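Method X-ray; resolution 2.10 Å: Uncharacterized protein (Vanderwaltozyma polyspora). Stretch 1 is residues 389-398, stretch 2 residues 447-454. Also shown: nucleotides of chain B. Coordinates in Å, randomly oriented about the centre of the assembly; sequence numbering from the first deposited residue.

Stretch 1, residues 389-398: VKRNQVRFIP
Stretch 2 (447-454) GTGVPCHY

The two stretches run antiparallel, joined at one end by a single backbone bridge and elsewhere by side chains of a looping stretch 1 laid against stretch 2. The bridge pairs Val389 with His453, whose CA atoms lie 5.0 Å apart. Both residues are extended (phi/psi -125/109 and -100/118), and each satisfies the other's amide and carbonyl: Val389 N donates to His453 O at 2.7 Å, and His453 N donates to Val389 O at 2.9 Å, with N-H...O angles of 165° and 162°. Their side chains share one face of the sheet, CB to CB 4.3 Å, and both adopt chi1 t. The imidazole leads away from the contact, and its NE2 is hydrogen-bonded elsewhere in the structure.

Beyond the bridge the register continues with Lys390 opposite Cys452 (CA to CA 4.5 Å), but Lys390 at -99/-16 takes stretch 1 out of the extended form. Its chi1 is p, its chain leads away, and NZ finds its partner elsewhere. The loop returns with Arg395 near Val450, CA to CA 6.0 Å.

Asn392 (phi/psi -149/174, chi1 p, chi2 68°) points toward stretch 2 and ties the loop together through weak bonds. Its ND2 donates to Pro451 O at 3.3 Å and to Val389 O at 3.1 Å, the latter with an angle of only 125°; Val389 O thus receives a second proton beside that of His453 N. At the other end of the amide, OD1 accepts a weak bond from Val394 N at 3.4 Å. Gln393 and Arg391, both chi1 m, point away.

Arg395 folds back on its own loop with chi1 m, chi2 m and chi3 t. NH1 donates to Asn392 O at 2.7 Å and to Val394 O at 2.9 Å, at 165° and 162°, so one nitrogen satisfies two carbonyls of the turn, while NH2 is bonded elsewhere. Val450 (chi1 t) covers one face of the guanidinium, with CG2 3.5 Å from Arg395 CZ, and its CG1 lies 3.4 Å from Lys390 O. The aliphatic part of the arginine reaches Thr448, CD to CG2 4.1 Å; Ile397 CD1 approaches that same methyl, Thr448 CG2, also at 4.1 Å.

Pro451 (-71/157, C-gamma endo) has the largest area covered by the other stretch. Its CG sits over a face of the Phe396 ring, 4.0 Å from the centroid and 18° off the normal, a CH-pi contact; Pro451 CB lies 3.6 Å from Phe396 CE2. The phenyl has chi1 m and chi2 -21°. Val394 (chi1 t) adds an apolar contact, CG1 to Pro451 CG at 4.4 Å.

Where direct backbone pairing is absent, water 1 links the stretches: it accepts from Phe396 N at 2.7 Å and donates to Gly449 O at 2.7 Å. Val450 N turns instead to the nucleic acid, donating to OP1 of A6 of chain B at 2.8 Å.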

# COMPACT_ATOMS: atom_id res chain seq x y z
N VAL A 389 9.94 -4.42 10.37
CA VAL A 389 9.19 -4.57 11.61
C VAL A 389 8.79 -3.16 12.03
O VAL A 389 9.65 -2.36 12.43
CB VAL A 389 10.00 -5.27 12.71
CG1 VAL A 389 9.23 -5.28 14.03
CG2 VAL A 389 10.37 -6.69 12.29
N LYS A 390 7.51 -2.83 11.92
CA LYS A 390 7.14 -1.44 12.16
C LYS A 390 6.59 -1.18 13.56
O LYS A 390 6.55 -0.02 13.98
CB LYS A 390 6.14 -0.94 11.10
CG LYS A 390 4.93 -1.79 10.87
CD LYS A 390 4.02 -1.15 9.83
CE LYS A 390 3.61 -2.16 8.79
NZ LYS A 390 3.23 -3.45 9.41
N ARG A 391 6.19 -2.22 14.29
CA ARG A 391 5.82 -2.07 15.70
C ARG A 391 7.00 -2.57 16.53
O ARG A 391 7.31 -3.76 16.53
CB ARG A 391 4.54 -2.84 16.03
CG ARG A 391 3.27 -2.15 15.56
CD ARG A 391 2.04 -2.89 16.08
NE ARG A 391 1.91 -2.82 17.54
CZ ARG A 391 1.21 -1.91 18.20
NH1 ARG A 391 0.55 -0.97 17.53
NH2 ARG A 391 1.16 -1.93 19.53
N ASN A 392 7.66 -1.65 17.22
CA ASN A 392 8.75 -2.04 18.11
C ASN A 392 8.77 -1.03 19.25
O ASN A 392 8.03 -0.05 19.25
CB ASN A 392 10.07 -2.11 17.35
CG ASN A 392 10.34 -0.88 16.52
OD1 ASN A 392 10.56 0.20 17.07
ND2 ASN A 392 10.30 -1.03 15.20
N GLN A 393 9.63 -1.29 20.23
CA GLN A 393 9.65 -0.48 21.44
C GLN A 393 10.59 0.71 21.34
O GLN A 393 10.55 1.58 22.21
CB GLN A 393 10.05 -1.33 22.65
CG GLN A 393 8.94 -2.25 23.16
CD GLN A 393 7.53 -1.66 22.99
OE1 GLN A 393 6.86 -1.92 22.01
NE2 GLN A 393 7.10 -0.86 23.95
N VAL A 394 11.43 0.77 20.31
CA VAL A 394 12.40 1.85 20.19
C VAL A 394 11.68 3.16 19.90
O VAL A 394 10.79 3.21 19.05
CB VAL A 394 13.40 1.52 19.07
CG1 VAL A 394 14.41 2.62 18.94
CG2 VAL A 394 14.07 0.18 19.34
N ARG A 395 12.07 4.21 20.61
CA ARG A 395 11.60 5.56 20.31
C ARG A 395 12.80 6.48 20.18
O ARG A 395 13.81 6.29 20.87
CB ARG A 395 10.66 6.08 21.40
CG ARG A 395 9.38 5.28 21.55
CD ARG A 395 8.53 5.35 20.30
NE ARG A 395 7.26 4.66 20.47
CZ ARG A 395 7.06 3.35 20.25
NH1 ARG A 395 8.06 2.57 19.84
NH2 ARG A 395 5.86 2.84 20.44
N PHE A 396 12.69 7.44 19.26
CA PHE A 396 13.73 8.44 18.98
C PHE A 396 13.23 9.79 19.46
O PHE A 396 12.15 10.23 19.06
CB PHE A 396 14.02 8.52 17.48
CG PHE A 396 14.58 7.25 16.88
CD1 PHE A 396 15.19 6.29 17.68
CD2 PHE A 396 14.54 7.04 15.50
CE1 PHE A 396 15.73 5.14 17.12
CE2 PHE A 396 15.08 5.91 14.93
CZ PHE A 396 15.67 4.95 15.74
N ILE A 397 14.01 10.44 20.31
CA ILE A 397 13.65 11.74 20.87
C ILE A 397 14.68 12.74 20.38
O ILE A 397 15.88 12.49 20.49
CB ILE A 397 13.59 11.73 22.41
CG1 ILE A 397 12.64 10.65 22.92
CG2 ILE A 397 13.19 13.10 22.95
CD1 ILE A 397 11.28 10.64 22.24
N PRO A 398 14.27 13.88 19.84
CA PRO A 398 15.24 14.84 19.34
C PRO A 398 15.92 15.57 20.49
O PRO A 398 15.35 15.79 21.55
CB PRO A 398 14.40 15.80 18.49
CG PRO A 398 13.05 15.72 19.08
CD PRO A 398 12.88 14.30 19.58
N GLY A 447 1.24 11.98 18.70
CA GLY A 447 2.02 11.14 19.60
C GLY A 447 3.53 11.19 19.32
O GLY A 447 4.07 12.13 18.74
N THR A 448 4.20 10.14 19.75
CA THR A 448 5.62 9.97 19.46
C THR A 448 5.78 8.99 18.31
O THR A 448 5.23 7.89 18.35
CB THR A 448 6.35 9.48 20.70
OG1 THR A 448 6.09 10.41 21.76
CG2 THR A 448 7.85 9.42 20.44
N GLY A 449 6.50 9.40 17.28
CA GLY A 449 6.64 8.55 16.12
C GLY A 449 7.32 7.24 16.47
O GLY A 449 8.10 7.15 17.42
N VAL A 450 6.99 6.20 15.71
CA VAL A 450 7.61 4.89 15.86
C VAL A 450 8.45 4.65 14.61
O VAL A 450 7.90 4.61 13.50
CB VAL A 450 6.57 3.78 16.02
CG1 VAL A 450 7.27 2.42 16.21
CG2 VAL A 450 5.61 4.10 17.17
N PRO A 451 9.76 4.47 14.73
CA PRO A 451 10.58 4.20 13.55
C PRO A 451 10.31 2.81 13.00
O PRO A 451 9.83 1.91 13.69
CB PRO A 451 12.01 4.33 14.08
CG PRO A 451 11.90 3.95 15.56
CD PRO A 451 10.52 4.39 16.00
N CYS A 452 10.61 2.63 11.72
CA CYS A 452 10.55 1.30 11.12
C CYS A 452 11.91 0.64 11.27
O CYS A 452 12.95 1.28 11.06
CB CYS A 452 10.15 1.36 9.65
SG CYS A 452 9.94 -0.30 8.92
N HIS A 453 11.90 -0.63 11.67
CA HIS A 453 13.12 -1.43 11.78
C HIS A 453 13.24 -2.31 10.54
O HIS A 453 12.37 -3.14 10.27
CB HIS A 453 13.09 -2.27 13.07
CG HIS A 453 14.44 -2.75 13.50
ND1 HIS A 453 14.66 -3.41 14.68
CD2 HIS A 453 15.65 -2.65 12.89
CE1 HIS A 453 15.95 -3.71 14.79
NE2 HIS A 453 16.57 -3.26 13.71
N TYR A 454 14.32 -2.11 9.78
CA TYR A 454 14.55 -2.81 8.53
C TYR A 454 15.70 -3.79 8.70
O TYR A 454 16.69 -3.49 9.37
CB TYR A 454 14.94 -1.85 7.41
CG TYR A 454 13.93 -0.81 7.02
CD1 TYR A 454 13.87 0.41 7.70
CD2 TYR A 454 13.10 -1.00 5.93
CE1 TYR A 454 12.96 1.39 7.31
CE2 TYR A 454 12.19 -0.04 5.54
CZ TYR A 454 12.13 1.16 6.22
OH TYR A 454 11.22 2.14 5.82
P A B 6 3.15 6.57 14.00
OP1 A B 6 4.62 6.63 14.33
OP2 A B 6 2.56 5.44 13.26
O5' A B 6 2.29 6.68 15.33
C5' A B 6 2.66 7.56 16.36
C4' A B 6 1.55 7.70 17.34
O4' A B 6 0.38 8.23 16.66
C3' A B 6 1.05 6.41 17.97
O3' A B 6 1.86 5.99 19.07
C2' A B 6 -0.36 6.77 18.38
O2' A B 6 -0.31 7.57 19.55
C1' A B 6 -0.78 7.66 17.20
N9 A B 6 -1.42 6.89 16.11
C8 A B 6 -0.78 6.23 15.09
N7 A B 6 -1.58 5.62 14.25
C5 A B 6 -2.83 5.91 14.76
C6 A B 6 -4.11 5.55 14.31
N6 A B 6 -4.30 4.81 13.22
N1 A B 6 -5.16 6.00 15.03
C2 A B 6 -4.93 6.76 16.13
N3 A B 6 -3.77 7.17 16.65
C4 A B 6 -2.75 6.70 15.90
O HOH W 1 10.72 7.68 17.47